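Long-range contacts in glycosyl hydrolase family 62 protein (Coprinopsis cinerea, PDB 5B6T), which hydrolyses terminal alpha-L-arabinofuranosyl linkages, its natural substrate probably being the arabinose branches of arabinoxylan in plant hemicellulose: residues F5-S10 with N250-T255; D28-V32 with A83-F87; V199-D203 with T276-P281; H265-I269 with L284-Y288; P281-R285 with T310-C316. One frame throughout, in Å; residues are numbered along the deposited sequence.

Interaction 1 (F5-S10 with N250-T255)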
# COMPACT_ATOMS: atom_id res chain seq x y z
N PHE A 5 13.72 13.73 3.07
CA PHE A 5 13.98 12.37 3.52
C PHE A 5 15.24 11.78 2.94
O PHE A 5 15.61 12.06 1.82
CB PHE A 5 12.78 11.47 3.16
CG PHE A 5 11.53 11.91 3.83
CD1 PHE A 5 11.23 11.45 5.11
CD2 PHE A 5 10.74 12.90 3.27
CE1 PHE A 5 10.11 11.93 5.76
CE2 PHE A 5 9.63 13.38 3.93
CZ PHE A 5 9.32 12.88 5.17
N ARG A 6 15.90 10.96 3.74
CA ARG A 6 16.98 10.11 3.29
C ARG A 6 16.80 8.72 3.87
O ARG A 6 16.35 8.56 5.01
CB ARG A 6 18.35 10.69 3.67
CG ARG A 6 18.66 11.86 2.75
CD ARG A 6 20.11 12.27 2.76
NE ARG A 6 20.99 11.13 2.53
CZ ARG A 6 21.27 10.54 1.37
NH1 ARG A 6 20.77 10.95 0.22
NH2 ARG A 6 22.11 9.52 1.39
N TRP A 7 17.18 7.72 3.09
CA TRP A 7 16.93 6.32 3.44
C TRP A 7 18.15 5.47 3.19
O TRP A 7 18.99 5.77 2.31
CB TRP A 7 15.80 5.70 2.60
CG TRP A 7 14.55 6.50 2.54
CD1 TRP A 7 14.24 7.43 1.60
CD2 TRP A 7 13.43 6.43 3.44
NE1 TRP A 7 13.00 7.94 1.86
CE2 TRP A 7 12.48 7.35 2.98
CE3 TRP A 7 13.16 5.69 4.59
CZ2 TRP A 7 11.25 7.56 3.63
CZ3 TRP A 7 11.94 5.87 5.23
CH2 TRP A 7 11.00 6.80 4.75
N SER A 8 18.18 4.34 3.89
CA SER A 8 19.08 3.22 3.61
C SER A 8 18.23 1.99 3.32
O SER A 8 17.36 1.63 4.12
CB SER A 8 20.00 2.93 4.80
OG SER A 8 20.80 1.78 4.53
N SER A 9 18.47 1.38 2.17
CA SER A 9 17.71 0.22 1.74
C SER A 9 18.44 -1.08 2.00
O SER A 9 19.65 -1.20 1.76
CB SER A 9 17.39 0.27 0.25
OG SER A 9 16.59 -0.86 -0.13
N SER A 10 17.68 -2.05 2.46
CA SER A 10 18.10 -3.45 2.43
C SER A 10 18.25 -3.94 1.01
O SER A 10 17.85 -3.27 0.06
CB SER A 10 17.04 -4.32 3.11
OG SER A 10 15.87 -4.43 2.31
N ASN A 250 17.27 8.77 -5.94
CA ASN A 250 18.22 9.82 -5.55
C ASN A 250 18.21 10.20 -4.07
O ASN A 250 18.98 11.07 -3.66
CB ASN A 250 18.10 11.09 -6.42
CG ASN A 250 16.75 11.79 -6.25
OD1 ASN A 250 15.75 11.13 -6.11
ND2 ASN A 250 16.72 13.11 -6.30
N ASN A 251 17.37 9.57 -3.27
CA ASN A 251 17.52 9.71 -1.81
C ASN A 251 17.55 8.38 -1.06
O ASN A 251 17.30 8.34 0.15
CB ASN A 251 16.49 10.68 -1.19
CG ASN A 251 15.09 10.11 -1.09
OD1 ASN A 251 14.77 9.13 -1.75
ND2 ASN A 251 14.23 10.77 -0.33
N VAL A 252 17.86 7.32 -1.79
CA VAL A 252 17.97 5.98 -1.22
C VAL A 252 19.39 5.45 -1.39
O VAL A 252 19.84 5.20 -2.51
CB VAL A 252 16.97 5.02 -1.89
CG1 VAL A 252 17.22 3.58 -1.47
CG2 VAL A 252 15.53 5.45 -1.56
N ALA A 253 20.08 5.35 -0.26
CA ALA A 253 21.35 4.66 -0.15
C ALA A 253 21.06 3.17 0.00
O ALA A 253 19.97 2.79 0.45
CB ALA A 253 22.12 5.16 1.07
N PHE A 254 22.07 2.36 -0.32
CA PHE A 254 22.04 0.93 -0.02
C PHE A 254 23.29 0.60 0.80
O PHE A 254 24.38 1.07 0.46
CB PHE A 254 22.05 0.11 -1.31
CG PHE A 254 20.86 0.33 -2.21
CD1 PHE A 254 20.79 1.43 -3.04
CD2 PHE A 254 19.82 -0.58 -2.24
CE1 PHE A 254 19.69 1.64 -3.83
CE2 PHE A 254 18.75 -0.38 -3.07
CZ PHE A 254 18.66 0.73 -3.85
N THR A 255 23.14 -0.23 1.83
CA THR A 255 24.33 -0.76 2.57
C THR A 255 25.13 -1.64 1.61
O THR A 255 26.36 -1.64 1.64
CB THR A 255 23.96 -1.52 3.85
OG1 THR A 255 23.03 -2.58 3.55
CG2 THR A 255 23.34 -0.59 4.87
O HOH W 1 21.52 -2.96 0.78

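Interaction 2 (D28-V32 with A83-F87)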
# COMPACT_ATOMS: atom_id res chain seq x y z
N ASP A 28 3.15 -4.91 -3.76
CA ASP A 28 2.10 -4.15 -3.12
C ASP A 28 1.88 -4.49 -1.63
O ASP A 28 0.74 -4.71 -1.20
CB ASP A 28 0.76 -4.35 -3.86
CG ASP A 28 0.88 -4.31 -5.37
OD1 ASP A 28 1.64 -3.48 -5.88
OD2 ASP A 28 0.16 -5.13 -6.02
N PRO A 29 2.96 -4.53 -0.82
CA PRO A 29 2.83 -5.10 0.51
C PRO A 29 2.04 -4.26 1.49
O PRO A 29 2.13 -3.02 1.47
CB PRO A 29 4.29 -5.21 1.00
CG PRO A 29 5.01 -4.15 0.22
CD PRO A 29 4.36 -4.16 -1.12
N SER A 30 1.34 -4.94 2.40
CA SER A 30 0.78 -4.35 3.59
C SER A 30 1.40 -5.05 4.81
O SER A 30 1.65 -6.25 4.77
CB SER A 30 -0.73 -4.54 3.61
OG SER A 30 -1.32 -3.77 4.65
N VAL A 31 1.63 -4.31 5.88
CA VAL A 31 2.39 -4.85 7.00
C VAL A 31 1.98 -4.33 8.36
O VAL A 31 1.82 -3.13 8.57
CB VAL A 31 3.91 -4.65 6.79
CG1 VAL A 31 4.27 -3.19 6.56
CG2 VAL A 31 4.71 -5.27 7.92
N VAL A 32 1.86 -5.28 9.29
CA VAL A 32 1.69 -4.98 10.72
C VAL A 32 2.55 -5.92 11.55
O VAL A 32 2.81 -7.06 11.17
CB VAL A 32 0.22 -5.09 11.19
CG1 VAL A 32 -0.64 -4.03 10.54
CG2 VAL A 32 -0.39 -6.47 10.96
N ALA A 83 -3.36 -6.05 -4.30
CA ALA A 83 -3.01 -4.82 -3.55
C ALA A 83 -3.74 -4.70 -2.22
O ALA A 83 -4.68 -3.91 -2.05
CB ALA A 83 -3.16 -3.57 -4.43
N PRO A 84 -3.29 -5.48 -1.24
CA PRO A 84 -3.99 -5.57 0.01
C PRO A 84 -3.64 -4.45 1.02
O PRO A 84 -2.55 -3.85 0.96
CB PRO A 84 -3.53 -6.92 0.55
CG PRO A 84 -2.12 -7.05 0.06
CD PRO A 84 -2.12 -6.40 -1.29
N GLN A 85 -4.54 -4.23 1.98
CA GLN A 85 -4.31 -3.37 3.13
C GLN A 85 -4.93 -4.06 4.33
O GLN A 85 -6.13 -4.29 4.32
CB GLN A 85 -4.95 -1.99 2.97
CG GLN A 85 -4.67 -1.09 4.17
CD GLN A 85 -5.67 0.02 4.33
OE1 GLN A 85 -6.80 -0.04 3.87
NE2 GLN A 85 -5.26 1.05 5.05
N VAL A 86 -4.13 -4.39 5.34
CA VAL A 86 -4.64 -5.01 6.56
C VAL A 86 -4.71 -4.02 7.72
O VAL A 86 -3.79 -3.22 7.91
CB VAL A 86 -3.80 -6.26 6.97
CG1 VAL A 86 -2.37 -5.90 7.38
CG2 VAL A 86 -4.49 -7.03 8.10
N PHE A 87 -5.75 -4.12 8.53
CA PHE A 87 -5.86 -3.30 9.75
C PHE A 87 -6.91 -3.92 10.66
O PHE A 87 -7.75 -4.70 10.20
CB PHE A 87 -6.22 -1.81 9.49
CG PHE A 87 -7.49 -1.62 8.71
CD1 PHE A 87 -8.71 -1.46 9.36
CD2 PHE A 87 -7.48 -1.55 7.32
CE1 PHE A 87 -9.88 -1.30 8.66
CE2 PHE A 87 -8.67 -1.40 6.61
CZ PHE A 87 -9.85 -1.23 7.29
O HOH W 2 -1.25 -2.91 -1.09

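Interaction 3 (V199-D203 with T276-P281)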
# COMPACT_ATOMS: atom_id res chain seq x y z
N VAL A 199 -2.21 6.69 3.26
CA VAL A 199 -2.68 7.80 4.09
C VAL A 199 -2.59 7.40 5.57
O VAL A 199 -3.14 6.39 5.97
CB VAL A 199 -4.10 8.26 3.73
CG1 VAL A 199 -4.41 9.58 4.43
CG2 VAL A 199 -4.23 8.39 2.23
N TYR A 200 -1.86 8.21 6.35
CA TYR A 200 -1.59 7.91 7.76
C TYR A 200 -1.86 9.09 8.68
O TYR A 200 -1.70 10.24 8.26
CB TYR A 200 -0.14 7.55 7.94
CG TYR A 200 0.32 6.32 7.19
CD1 TYR A 200 -0.06 5.06 7.60
CD2 TYR A 200 1.13 6.44 6.07
CE1 TYR A 200 0.38 3.92 6.94
CE2 TYR A 200 1.59 5.32 5.41
CZ TYR A 200 1.19 4.05 5.84
OH TYR A 200 1.66 2.94 5.16
N ARG A 201 -2.27 8.79 9.91
CA ARG A 201 -2.26 9.79 11.00
C ARG A 201 -0.85 9.90 11.52
O ARG A 201 -0.19 8.89 11.79
CB ARG A 201 -3.20 9.38 12.11
CG ARG A 201 -3.13 10.22 13.37
CD ARG A 201 -3.50 11.67 13.13
NE ARG A 201 -3.25 12.48 14.31
CZ ARG A 201 -4.02 12.48 15.40
NH1 ARG A 201 -5.11 11.72 15.48
NH2 ARG A 201 -3.69 13.25 16.45
N ILE A 202 -0.35 11.12 11.69
CA ILE A 202 1.01 11.34 12.22
C ILE A 202 0.89 11.50 13.72
O ILE A 202 0.40 12.53 14.19
CB ILE A 202 1.70 12.57 11.58
CG1 ILE A 202 1.74 12.45 10.06
CG2 ILE A 202 3.11 12.73 12.13
CD1 ILE A 202 2.10 13.74 9.33
N ASP A 203 1.37 10.50 14.48
CA ASP A 203 1.33 10.58 15.94
C ASP A 203 2.00 11.84 16.47
O ASP A 203 3.02 12.28 15.93
CB ASP A 203 2.02 9.38 16.59
CG ASP A 203 1.20 8.10 16.53
OD1 ASP A 203 -0.03 8.18 16.30
OD2 ASP A 203 1.82 7.05 16.77
N THR A 276 -7.13 3.67 12.57
CA THR A 276 -6.64 5.05 12.43
C THR A 276 -5.35 5.14 11.62
O THR A 276 -4.89 6.25 11.31
CB THR A 276 -6.44 5.76 13.79
OG1 THR A 276 -5.39 5.11 14.52
CG2 THR A 276 -7.73 5.73 14.60
N LEU A 277 -4.76 4.00 11.27
CA LEU A 277 -3.53 3.98 10.43
C LEU A 277 -2.48 5.01 10.93
O LEU A 277 -2.01 5.89 10.18
CB LEU A 277 -3.86 4.19 8.94
CG LEU A 277 -4.30 2.95 8.14
CD1 LEU A 277 -3.14 1.96 8.02
CD2 LEU A 277 -5.53 2.25 8.71
N PRO A 278 -2.06 4.87 12.19
CA PRO A 278 -1.07 5.80 12.73
C PRO A 278 0.37 5.42 12.43
O PRO A 278 0.72 4.22 12.36
CB PRO A 278 -1.32 5.70 14.24
CG PRO A 278 -1.76 4.30 14.45
CD PRO A 278 -2.45 3.87 13.19
N ILE A 279 1.21 6.45 12.26
CA ILE A 279 2.65 6.30 12.22
C ILE A 279 3.29 7.22 13.24
O ILE A 279 2.78 8.28 13.57
CB ILE A 279 3.24 6.60 10.82
CG1 ILE A 279 2.89 8.02 10.37
CG2 ILE A 279 2.81 5.54 9.79
CD1 ILE A 279 3.77 8.56 9.26
N SER A 280 4.43 6.78 13.74
CA SER A 280 5.32 7.65 14.49
C SER A 280 6.05 8.54 13.49
O SER A 280 6.42 8.10 12.39
CB SER A 280 6.36 6.81 15.22
OG SER A 280 7.38 7.66 15.77
N PRO A 281 6.33 9.81 13.88
CA PRO A 281 7.18 10.62 13.03
C PRO A 281 8.68 10.29 13.10
O PRO A 281 9.48 10.97 12.43
CB PRO A 281 6.91 12.03 13.54
CG PRO A 281 6.66 11.84 15.00
CD PRO A 281 5.87 10.56 15.06

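Interaction 4 (H265-I269 with L284-Y288). With CA (calcium ion), chain D.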
# COMPACT_ATOMS: atom_id res chain seq x y z
N HIS A 265 5.15 0.82 -4.97
CA HIS A 265 4.06 0.41 -4.08
C HIS A 265 4.46 -0.23 -2.78
O HIS A 265 4.87 -1.37 -2.75
CB HIS A 265 3.11 -0.52 -4.83
CG HIS A 265 1.78 -0.64 -4.17
ND1 HIS A 265 0.58 -0.69 -4.86
CD2 HIS A 265 1.46 -0.67 -2.85
CE1 HIS A 265 -0.41 -0.76 -3.99
NE2 HIS A 265 0.09 -0.76 -2.77
N GLY A 266 4.39 0.56 -1.71
CA GLY A 266 4.81 0.12 -0.40
C GLY A 266 3.90 0.54 0.75
O GLY A 266 2.75 0.97 0.55
N GLU A 267 4.43 0.42 1.97
CA GLU A 267 3.74 0.81 3.20
C GLU A 267 4.75 1.14 4.26
O GLU A 267 5.81 0.47 4.35
CB GLU A 267 2.81 -0.29 3.74
CG GLU A 267 1.32 -0.06 3.44
CD GLU A 267 0.38 -1.02 4.13
OE1 GLU A 267 0.68 -1.42 5.27
OE2 GLU A 267 -0.65 -1.40 3.51
N LEU A 268 4.42 2.14 5.09
CA LEU A 268 5.24 2.47 6.24
C LEU A 268 4.96 1.52 7.40
O LEU A 268 3.83 1.04 7.60
CB LEU A 268 4.99 3.91 6.75
CG LEU A 268 5.60 5.08 5.95
CD1 LEU A 268 5.04 6.41 6.47
CD2 LEU A 268 7.12 5.09 6.05
N ILE A 269 5.98 1.24 8.18
CA ILE A 269 5.76 0.54 9.44
C ILE A 269 4.98 1.46 10.38
O ILE A 269 5.35 2.64 10.58
CB ILE A 269 7.09 0.09 10.09
CG1 ILE A 269 7.88 -0.91 9.22
CG2 ILE A 269 6.85 -0.48 11.46
CD1 ILE A 269 7.11 -1.95 8.47
N LEU A 284 11.31 6.36 10.48
CA LEU A 284 10.40 5.81 9.46
C LEU A 284 11.07 4.60 8.78
O LEU A 284 12.26 4.58 8.57
CB LEU A 284 10.01 6.86 8.41
CG LEU A 284 8.83 7.77 8.78
CD1 LEU A 284 9.12 8.67 9.96
CD2 LEU A 284 8.41 8.61 7.56
N ARG A 285 10.24 3.61 8.45
CA ARG A 285 10.66 2.43 7.71
C ARG A 285 9.60 2.16 6.66
O ARG A 285 8.41 2.16 6.98
CB ARG A 285 10.80 1.22 8.63
CG ARG A 285 11.91 1.33 9.68
CD ARG A 285 11.89 0.11 10.60
NE ARG A 285 10.96 0.26 11.70
CZ ARG A 285 10.57 -0.72 12.53
NH1 ARG A 285 10.99 -1.99 12.37
NH2 ARG A 285 9.73 -0.42 13.52
N TYR A 286 10.03 1.95 5.42
CA TYR A 286 9.10 1.77 4.30
C TYR A 286 9.37 0.44 3.66
O TYR A 286 10.44 0.20 3.10
CB TYR A 286 9.21 2.91 3.25
CG TYR A 286 8.01 3.05 2.34
CD1 TYR A 286 6.77 3.41 2.84
CD2 TYR A 286 8.12 2.84 0.96
CE1 TYR A 286 5.68 3.54 2.00
CE2 TYR A 286 7.04 3.02 0.11
CZ TYR A 286 5.81 3.32 0.65
OH TYR A 286 4.72 3.44 -0.18
N LEU A 287 8.37 -0.44 3.71
CA LEU A 287 8.43 -1.74 3.05
C LEU A 287 7.91 -1.52 1.64
O LEU A 287 6.79 -1.04 1.48
CB LEU A 287 7.56 -2.75 3.82
CG LEU A 287 7.56 -4.18 3.27
CD1 LEU A 287 8.89 -4.90 3.33
CD2 LEU A 287 6.51 -4.97 4.04
N TYR A 288 8.72 -1.82 0.63
CA TYR A 288 8.40 -1.39 -0.73
C TYR A 288 8.72 -2.51 -1.71
O TYR A 288 9.35 -3.51 -1.34
CB TYR A 288 9.17 -0.13 -1.04
CG TYR A 288 10.65 -0.35 -1.33
CD1 TYR A 288 11.58 -0.54 -0.29
CD2 TYR A 288 11.13 -0.36 -2.62
CE1 TYR A 288 12.92 -0.75 -0.54
CE2 TYR A 288 12.47 -0.57 -2.88
CZ TYR A 288 13.36 -0.77 -1.85
OH TYR A 288 14.71 -0.93 -2.12
CA CA D . -0.94 -0.77 -0.88
O HOH W 3 -0.46 1.31 -0.72
O HOH W 4 -1.88 -0.95 0.97
O HOH W 5 7.60 3.91 9.85
O HOH W 6 -2.76 -0.32 -1.75
O HOH W 7 0.90 -1.07 0.06
O HOH W 2 -1.25 -2.91 -1.09

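Interaction 5 (P281-R285 with T310-C316)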
# COMPACT_ATOMS: atom_id res chain seq x y z
N PRO A 281 6.33 9.81 13.88
CA PRO A 281 7.18 10.62 13.03
C PRO A 281 8.68 10.29 13.10
O PRO A 281 9.48 10.97 12.43
CB PRO A 281 6.91 12.03 13.54
CG PRO A 281 6.66 11.84 15.00
CD PRO A 281 5.87 10.56 15.06
N CYS A 282 9.04 9.26 13.86
CA CYS A 282 10.42 8.91 14.17
C CYS A 282 10.79 7.59 13.52
O CYS A 282 9.96 6.67 13.43
CB CYS A 282 10.57 8.70 15.68
SG CYS A 282 9.92 10.04 16.74
N ASN A 283 12.04 7.48 13.07
CA ASN A 283 12.57 6.23 12.55
C ASN A 283 11.63 5.62 11.53
O ASN A 283 11.20 4.48 11.66
CB ASN A 283 12.85 5.21 13.69
CG ASN A 283 13.38 3.87 13.16
OD1 ASN A 283 14.17 3.83 12.22
ND2 ASN A 283 12.93 2.75 13.77
N LEU A 284 11.31 6.36 10.48
CA LEU A 284 10.40 5.81 9.46
C LEU A 284 11.07 4.60 8.78
O LEU A 284 12.26 4.58 8.57
CB LEU A 284 10.01 6.86 8.41
CG LEU A 284 8.83 7.77 8.78
CD1 LEU A 284 9.12 8.67 9.96
CD2 LEU A 284 8.41 8.61 7.56
N ARG A 285 10.24 3.61 8.45
CA ARG A 285 10.66 2.43 7.71
C ARG A 285 9.60 2.16 6.66
O ARG A 285 8.41 2.16 6.98
CB ARG A 285 10.80 1.22 8.63
CG ARG A 285 11.91 1.33 9.68
CD ARG A 285 11.89 0.11 10.60
NE ARG A 285 10.96 0.26 11.70
CZ ARG A 285 10.57 -0.72 12.53
NH1 ARG A 285 10.99 -1.99 12.37
NH2 ARG A 285 9.73 -0.42 13.52
N THR A 310 15.10 2.15 5.65
CA THR A 310 15.21 2.68 6.99
C THR A 310 15.65 4.14 6.92
O THR A 310 16.62 4.45 6.25
CB THR A 310 16.22 1.85 7.80
OG1 THR A 310 15.77 0.49 7.90
CG2 THR A 310 16.38 2.39 9.18
N GLN A 311 14.90 5.02 7.55
CA GLN A 311 15.21 6.44 7.45
C GLN A 311 16.56 6.74 8.13
O GLN A 311 16.79 6.28 9.26
CB GLN A 311 14.12 7.27 8.10
CG GLN A 311 14.33 8.77 8.06
CD GLN A 311 13.24 9.52 8.78
OE1 GLN A 311 12.59 8.99 9.67
NE2 GLN A 311 13.08 10.80 8.43
N THR A 312 17.40 7.51 7.44
CA THR A 312 18.70 7.93 7.97
C THR A 312 18.75 9.38 8.42
O THR A 312 19.76 9.79 9.00
CB THR A 312 19.83 7.65 6.96
OG1 THR A 312 19.59 8.41 5.78
CG2 THR A 312 19.89 6.19 6.64
N ASN A 313 17.71 10.18 8.14
CA ASN A 313 17.63 11.54 8.68
C ASN A 313 16.51 11.65 9.69
O ASN A 313 15.77 12.64 9.73
CB ASN A 313 17.46 12.58 7.57
CG ASN A 313 16.06 12.58 6.97
OD1 ASN A 313 15.44 11.52 6.77
ND2 ASN A 313 15.58 13.78 6.63
N SER A 314 16.35 10.61 10.51
CA SER A 314 15.27 10.57 11.49
C SER A 314 15.32 11.69 12.53
O SER A 314 16.38 12.02 13.02
CB SER A 314 15.33 9.25 12.25
OG SER A 314 14.35 9.20 13.26
N ALA A 315 14.14 12.20 12.87
CA ALA A 315 13.99 13.32 13.80
C ALA A 315 14.02 12.88 15.26
O ALA A 315 14.14 13.73 16.15
CB ALA A 315 12.71 14.10 13.53
N CYS A 316 13.95 11.57 15.52
CA CYS A 316 13.73 11.09 16.87
C CYS A 316 13.74 9.56 16.91
O CYS A 316 13.88 8.90 15.87
CB CYS A 316 12.39 11.63 17.39
SG CYS A 316 11.01 11.61 16.20
O HOH W 8 11.73 11.18 11.19
O HOH W 9 16.09 5.48 11.61

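Interaction 1 (F5-S10 with N250-T255)
The indole of W7 overlaps the V252 side chain on one face of the sheet, W7 CD1 lying 3.9 Å from V252 CG2, while its NE1 is hydrogen-bonded to F246 O. S9 shares that face: its CB comes within 3.7 Å of V252 CG1 and 3.6 Å of F254 CD2. Beneath these side chains the strands run parallel, with axes 4.3 Å apart and inclined at 41°, as twisted partners do. Pairs W7-V252, S8-A253 and S9-F254 have CA atoms 4.6 to 4.8 Å apart. W7 N donates to N251 O (3.0 Å), A253 N to W7 O (2.8 Å) and S9 N to A253 O (2.7 Å). The N251 side chain prolongs this ladder, its ND2 donating to F5 O at 2.9 Å. At the other end, water 1 links S9 O (2.7 Å) to T255 OG1 (3.2 Å). Strand 7-9 also pairs with strand 305-311, so N-terminal residues complete the last blade, the "Velcro" ring closure of a five-bladed beta-propeller.

Interaction 2 (D28-V32 with A83-F87)
S30, V86 and D28 account for most of the 320 Å² buried here, between strands 29-32 and 83-87, which run side by side at 13° with axes no closer than 5.9 Å. At the middle, S30 turns its CB toward the opposing strand and its OG accepts a hydrogen bond from V86 N (3.0 Å, 166° at the hydrogen). The same hydroxyl is hydrogen-bonded to E267 OE2, so one serine oxygen joins three chain segments. V86 CG1 meets V32 CG1 at 4.1 Å, an apolar contact beside the polar link. D28 fills the other end, with CB 3.8 Å from A83 CA and its O 3.3 Å from P84 CD. Water 2, a calcium ligand, donates to D28 O (2.7 Å) and to P84 O (2.6 Å). D28 OD2 is hydrogen-bonded to S43 OG and to a glycerol, probably from the crystallisation liquor, and its side chain is about 5 Å from the calcium. The two strands belong to different propeller blades, each pairing within its own sheet. A serine hydroxyl and a calcium-bound water thus take the place of a backbone ladder, and with one valine contact they join the blades.

Interaction 3 (V199-D203 with T276-P281)
A short parallel strand pairing joins 278-279 to strand 195-202, extending one propeller blade with residues from the loop of the next. Three backbone hydrogen bonds define it: R201 N to L277 O (2.9 Å), I279 N to R201 O (2.9 Å) and D203 N to I279 O (2.8 Å). The bridged pairs are R201-P278 (CA-CA 4.5 Å) and I202-I279 (5.3 Å). P278 lacks an amide hydrogen but costs the ladder no bond, since R201 pairs with the flanking L277 O and I279 N; P278 CA makes a CA-H...O contact with R201 O (3.3 Å). In the five-bladed fold, 195-202 stands innermost among the antiparallel strands of its blade, and 278-279 is added along its remaining edge, away from 207-215, as the end strand. I279 buries the most surface, 92 Å². Its CG2 sits over the Y200 ring, 3.9 Å from the centroid and 23° off the normal, a CH-pi contact, while Y200 OH is hydrogen-bonded to L268 N. I202 CG2 meets P281 CB at 4.1 Å.

Interaction 4 (H265-I269 with L284-Y288)
The calcium site at the propeller's heart borders this antiparallel ladder, which pairs strand 266-268, innermost in its blade, with strand 285-288. The axes approach to 4.5 Å at 160°. E267 and L287 form the hydrogen-bonded pair, E267 N to L287 O and L287 N to E267 O both measuring 2.8 Å, and I269 N donates to R285 O at 2.9 Å. L268 and Y286 make the non-hydrogen-bonded pair (CA-CA 4.4 Å), with L268 CD2 3.6 Å from Y286 CD1 and 4.0 Å from L284 CD2. The Y286 ring crosses back over the strand, its face against E267 N; its OH is hydrogen-bonded to N198 OD1 and accepts a weak bond from G266 N (3.3 Å). An ideal CB on G266 would stand 2.5 Å from Y286 CE2 and 2.4 Å from L287 O, so a side chain there would clash. H265 NE2 binds calcium at 2.1 Å, and five waters complete an approximately octahedral shell. Water 4 donates to E267 OE2 (2.9 Å), which is also hydrogen-bonded to S30 OG, and OE1 makes a salt bridge with R270. With one protein ligand, the ion is held largely through water, and E267 carries negative charge to its second shell.

Interaction 5 (P281-R285 with T310-C316)
Only the ends of these segments nearest R285 and T310 pair as strands: they form an antiparallel, non-hydrogen-bonded pair with CA atoms 4.6 Å apart. One residue further on, Q311 N donates to L284 O at 2.9 Å. Beyond that the backbones take irregular paths, with N283 in a left-handed conformation (phi 50°, psi 57°), yet they stay close, the CA atoms of N283 and S314 being 5.2 Å apart and those of C282 and C316 4.8 Å. Side chains replace the ladder here. Q311 OE1 accepts from L284 N (3.0 Å), so Q311 meets both polar backbone atoms of L284, and Q311 NE2 donates to N313 OD1 (3.0 Å), fixing the amide orientation. S314 OG accepts from N283 N (2.9 Å) and donates to C316 O (2.7 Å). The C282-C316 disulfide, with SG atoms 2.0 Å apart and chi3 at -94°, closes this end covalently. Two waters fill the gaps: water 8 donates to P281 O (2.6 Å) and Q311 OE1 (2.8 Å) and accepts from A315 N (3.1 Å), while water 9 donates to N283 OD1 and Q311 O, both at 2.6 Å. The C-terminal tail is thereby pinned to the loop leading into strand 285-290. On its other side strand 305-311 pairs with strand 7-9 through T310 and S8, T312 and R6 continue the bonding beyond them, and the L284 side chain touches W7.

Overall arrangement
From the N terminus, interaction 1 joins 5-10 to 250-255 and spans most of the chain, enclosing interaction 2, whose segments belong to successive blades. Interaction 3 opens at 199-203, before interaction 1 closes, and closes at 276-281, after interaction 4 has opened at 265-269, so it crosses both. Interaction 5 starts on the segment where 4 ends, sharing L284 and R285, and shares P281 with 3. Interactions 1, 4 and 5 reach one blade, which includes strands from both termini: S9 OG-Y288 OH (2.7 Å) joins 1 to 4, and S8 O-T310 N (2.8 Å) joins 1 to 5. V31 N-E267 OE1 (3.1 Å) ties 4 to 2, and I279 CD1-L268 CD1 (3.7 Å) ties it to 3.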